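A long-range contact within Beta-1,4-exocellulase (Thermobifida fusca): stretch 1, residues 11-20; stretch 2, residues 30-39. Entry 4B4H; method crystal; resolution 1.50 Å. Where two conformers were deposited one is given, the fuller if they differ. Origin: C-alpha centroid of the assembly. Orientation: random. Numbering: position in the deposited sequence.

Stretch 1 11-20: KLYVNPVWSA
Stretch 2 30-39: AVANESTAVW

Stretch 1 enters as a short strand (Lys-11 and Leu-12), passes through an extended linker (phi/psi -54/138 at Tyr-13, -115/121 at Val-14, -80/112 at Asn-15) and turns into a helix at Pro-16 that runs on past Ala-20. Asn-15 is the N-cap: its OD1 accepts a weak bond from Val-17 N at 2.9 Å, while Ser-19 N donates to Asn-15 O at 2.8 Å. Stretch 2 makes a type I turn from Val-31 to Glu-34 (-70/-13 at Ala-32, -97/13 at Asn-33), closed by Glu-34 N to Val-31 O at 3.1 Å, then extends through Ser-35 (-80/130), Thr-36 (-130/151) and Ala-37 (-75/151) into the strand that holds Val-38 and Trp-39 and continues beyond. The register sets Val-14 CA 4.7 Å from Ser-35 CA, Asn-15 CA 6.5 Å from Thr-36 CA, and Ser-19 CA 4.6 Å from Ala-32 CA, so Ser-19, in the first turn of the helix, lies against the turn of stretch 2 and the linker against the extended segment.

No direct backbone-to-backbone hydrogen bond joins the stretches; two serine hydroxyls, both with chi1 t, reach carbonyls instead. Ser-35 OG donates to Tyr-13 O at 2.6 Å, and Ser-35 CA lies 3.1 Å from Tyr-13 O in a CA-H...O contact. Ser-19 OG donates to Ala-32 O, also at 2.6 Å, tying the helix to the turn. Leu-12 (m, t) packs its CB 3.6 Å from Ser-35 CB, and Val-14 (t) brings CG2 to 3.5 Å from Asn-33 O.

Trp-18 (chi1 t, chi2 80°) points toward stretch 2 and has the largest covered area of any residue here. Thr-36 (p) sets CG2 over one face of its six-membered ring, 3.9 Å from the centroid and 8° off the normal, a CH-pi contact. Val-31 O meets the ring edge, 3.1 Å from Trp-18 CH2; Trp-18 NE1 is bonded elsewhere in the structure.

Tyr-13 (t, chi2 62°) places CE2 3.9 Å from CG2 of Val-38 (t), whose CG2 also lies 4.0 Å from Asn-15 ND2. Asn-15 (t, chi2 -8°) points toward stretch 2.

Two waters bond to Thr-36 OG1. Water 2 accepts from Asn-15 N, donates to Glu-34 O and bonds Thr-36 OG1, its oxygen 2.8 Å from each of these atoms. The O of water 3 lies 2.9 Å from Asn-15 ND2, which donates to it, 2.7 Å from Ala-37 O, to which it donates, and 2.6 Å from Thr-36 OG1, so the linker is joined to stretch 2 through solvent.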

# COMPACT_ATOMS: atom_id res chain seq x y z
N LYS A 11 14.53 1.73 16.43
CA LYS A 11 15.27 1.88 15.17
C LYS A 11 14.46 1.18 14.07
O LYS A 11 13.69 0.26 14.35
CB LYS A 11 16.65 1.22 15.27
CG LYS A 11 17.75 2.06 15.92
CD LYS A 11 18.01 1.60 17.35
CE LYS A 11 19.50 1.48 17.64
NZ LYS A 11 19.81 1.46 19.09
N LEU A 12 14.65 1.61 12.83
CA LEU A 12 13.97 0.96 11.71
C LEU A 12 14.96 0.17 10.84
O LEU A 12 16.06 0.64 10.55
CB LEU A 12 13.18 1.97 10.86
CG LEU A 12 12.43 3.12 11.56
CD1 LEU A 12 11.86 4.10 10.54
CD2 LEU A 12 11.35 2.62 12.52
N TYR A 13 14.54 -1.02 10.42
CA TYR A 13 15.33 -1.88 9.53
C TYR A 13 15.75 -1.15 8.25
O TYR A 13 14.94 -0.44 7.66
CB TYR A 13 14.50 -3.10 9.13
CG TYR A 13 15.23 -4.11 8.28
CD1 TYR A 13 16.35 -4.77 8.77
CD2 TYR A 13 14.83 -4.38 6.96
CE1 TYR A 13 17.04 -5.69 8.00
CE2 TYR A 13 15.51 -5.31 6.18
CZ TYR A 13 16.63 -5.95 6.72
OH TYR A 13 17.34 -6.89 6.00
N VAL A 14 16.99 -1.36 7.82
CA VAL A 14 17.44 -0.90 6.49
C VAL A 14 17.78 -2.14 5.65
O VAL A 14 18.63 -2.95 6.03
CB VAL A 14 18.65 0.08 6.55
CG1 VAL A 14 19.05 0.56 5.16
CG2 VAL A 14 18.31 1.28 7.42
N ASN A 15 17.10 -2.29 4.52
CA ASN A 15 17.28 -3.47 3.68
C ASN A 15 18.55 -3.30 2.86
O ASN A 15 18.60 -2.42 2.00
CB ASN A 15 16.06 -3.67 2.78
CG ASN A 15 16.20 -4.87 1.84
OD1 ASN A 15 17.27 -5.48 1.75
ND2 ASN A 15 15.13 -5.19 1.13
N PRO A 16 19.58 -4.13 3.14
CA PRO A 16 20.87 -3.94 2.49
C PRO A 16 20.76 -4.09 0.97
O PRO A 16 21.42 -3.38 0.23
CB PRO A 16 21.74 -5.07 3.05
CG PRO A 16 21.00 -5.62 4.22
CD PRO A 16 19.55 -5.37 3.94
N VAL A 17 19.90 -5.02 0.53
CA VAL A 17 19.64 -5.24 -0.89
C VAL A 17 19.15 -3.94 -1.55
O VAL A 17 19.77 -3.43 -2.49
CB VAL A 17 18.63 -6.39 -1.11
CG1 VAL A 17 18.44 -6.68 -2.59
CG2 VAL A 17 19.08 -7.65 -0.39
N TRP A 18 18.03 -3.41 -1.06
CA TRP A 18 17.49 -2.15 -1.59
C TRP A 18 18.48 -1.02 -1.49
O TRP A 18 18.67 -0.26 -2.44
CB TRP A 18 16.17 -1.77 -0.91
CG TRP A 18 15.67 -0.43 -1.40
CD1 TRP A 18 14.99 -0.16 -2.58
CD2 TRP A 18 15.87 0.88 -0.77
NE1 TRP A 18 14.75 1.20 -2.71
CE2 TRP A 18 15.25 1.87 -1.66
CE3 TRP A 18 16.48 1.32 0.40
CZ2 TRP A 18 15.25 3.22 -1.37
CZ3 TRP A 18 16.47 2.69 0.68
CH2 TRP A 18 15.86 3.61 -0.18
N SER A 19 19.11 -0.89 -0.33
CA SER A 19 20.05 0.21 -0.09
C SER A 19 21.15 0.29 -1.15
O SER A 19 21.54 1.40 -1.55
CB SER A 19 20.67 0.10 1.30
OG SER A 19 21.52 1.20 1.54
N ALA A 20 21.64 -0.87 -1.60
CA ALA A 20 22.75 -0.94 -2.55
C ALA A 20 22.35 -0.44 -3.94
O ALA A 20 23.18 0.11 -4.66
CB ALA A 20 23.31 -2.35 -2.62
N ALA A 30 21.57 9.73 -0.51
CA ALA A 30 20.74 10.60 0.33
C ALA A 30 19.54 9.88 0.93
O ALA A 30 19.05 10.26 2.00
CB ALA A 30 20.28 11.81 -0.47
N VAL A 31 19.08 8.85 0.25
CA VAL A 31 17.94 8.07 0.74
C VAL A 31 18.25 6.60 0.92
O VAL A 31 17.38 5.85 1.32
CB VAL A 31 16.69 8.23 -0.16
CG1 VAL A 31 16.14 9.64 -0.07
CG2 VAL A 31 17.01 7.86 -1.61
N ALA A 32 19.49 6.18 0.68
CA ALA A 32 19.80 4.75 0.74
C ALA A 32 19.76 4.16 2.15
O ALA A 32 19.76 2.94 2.30
CB ALA A 32 21.13 4.45 0.07
N ASN A 33 19.71 5.02 3.18
CA ASN A 33 19.63 4.62 4.58
C ASN A 33 18.20 4.65 5.12
O ASN A 33 17.99 4.62 6.33
CB ASN A 33 20.51 5.53 5.45
CG ASN A 33 21.97 5.47 5.07
OD1 ASN A 33 22.56 6.48 4.66
ND2 ASN A 33 22.58 4.30 5.21
N GLU A 34 17.21 4.77 4.23
CA GLU A 34 15.82 4.80 4.66
C GLU A 34 15.32 3.37 4.80
O GLU A 34 15.83 2.47 4.12
CB GLU A 34 14.96 5.60 3.69
CG GLU A 34 15.32 7.09 3.66
CD GLU A 34 15.38 7.72 5.05
OE1 GLU A 34 14.41 7.60 5.82
OE2 GLU A 34 16.41 8.35 5.35
N SER A 35 14.36 3.17 5.70
CA SER A 35 13.71 1.87 5.91
C SER A 35 12.63 1.57 4.87
O SER A 35 11.74 2.40 4.63
CB SER A 35 13.10 1.83 7.31
OG SER A 35 12.52 0.56 7.58
N THR A 36 12.70 0.37 4.28
CA THR A 36 11.71 -0.12 3.30
C THR A 36 11.25 -1.51 3.73
O THR A 36 12.00 -2.24 4.38
CB THR A 36 12.24 -0.12 1.83
OG1 THR A 36 13.40 -0.95 1.70
CG2 THR A 36 12.58 1.30 1.35
N ALA A 37 10.02 -1.86 3.38
CA ALA A 37 9.48 -3.16 3.75
C ALA A 37 10.07 -4.27 2.89
O ALA A 37 10.48 -4.03 1.76
CB ALA A 37 7.96 -3.13 3.63
N VAL A 38 10.15 -5.47 3.46
CA VAL A 38 10.58 -6.64 2.70
C VAL A 38 9.30 -7.29 2.20
O VAL A 38 8.40 -7.55 2.99
CB VAL A 38 11.42 -7.60 3.56
CG1 VAL A 38 11.57 -8.96 2.88
CG2 VAL A 38 12.78 -6.98 3.88
N TRP A 39 9.22 -7.52 0.90
CA TRP A 39 7.99 -8.05 0.28
C TRP A 39 8.02 -9.53 0.08
O TRP A 39 8.82 -10.06 -0.69
CB TRP A 39 7.74 -7.37 -1.05
CG TRP A 39 7.26 -5.96 -0.90
CD1 TRP A 39 7.91 -4.89 -0.28
CD2 TRP A 39 5.97 -5.39 -1.35
NE1 TRP A 39 7.14 -3.76 -0.32
CE2 TRP A 39 5.98 -3.98 -0.95
CE3 TRP A 39 4.87 -5.89 -2.04
CZ2 TRP A 39 4.93 -3.12 -1.22
CZ3 TRP A 39 3.81 -5.02 -2.32
CH2 TRP A 39 3.85 -3.67 -1.92
O HOH W 1 15.98 3.57 8.92
O HOH W 2 15.59 -0.23 3.26
O HOH W 3 12.90 -3.35 0.74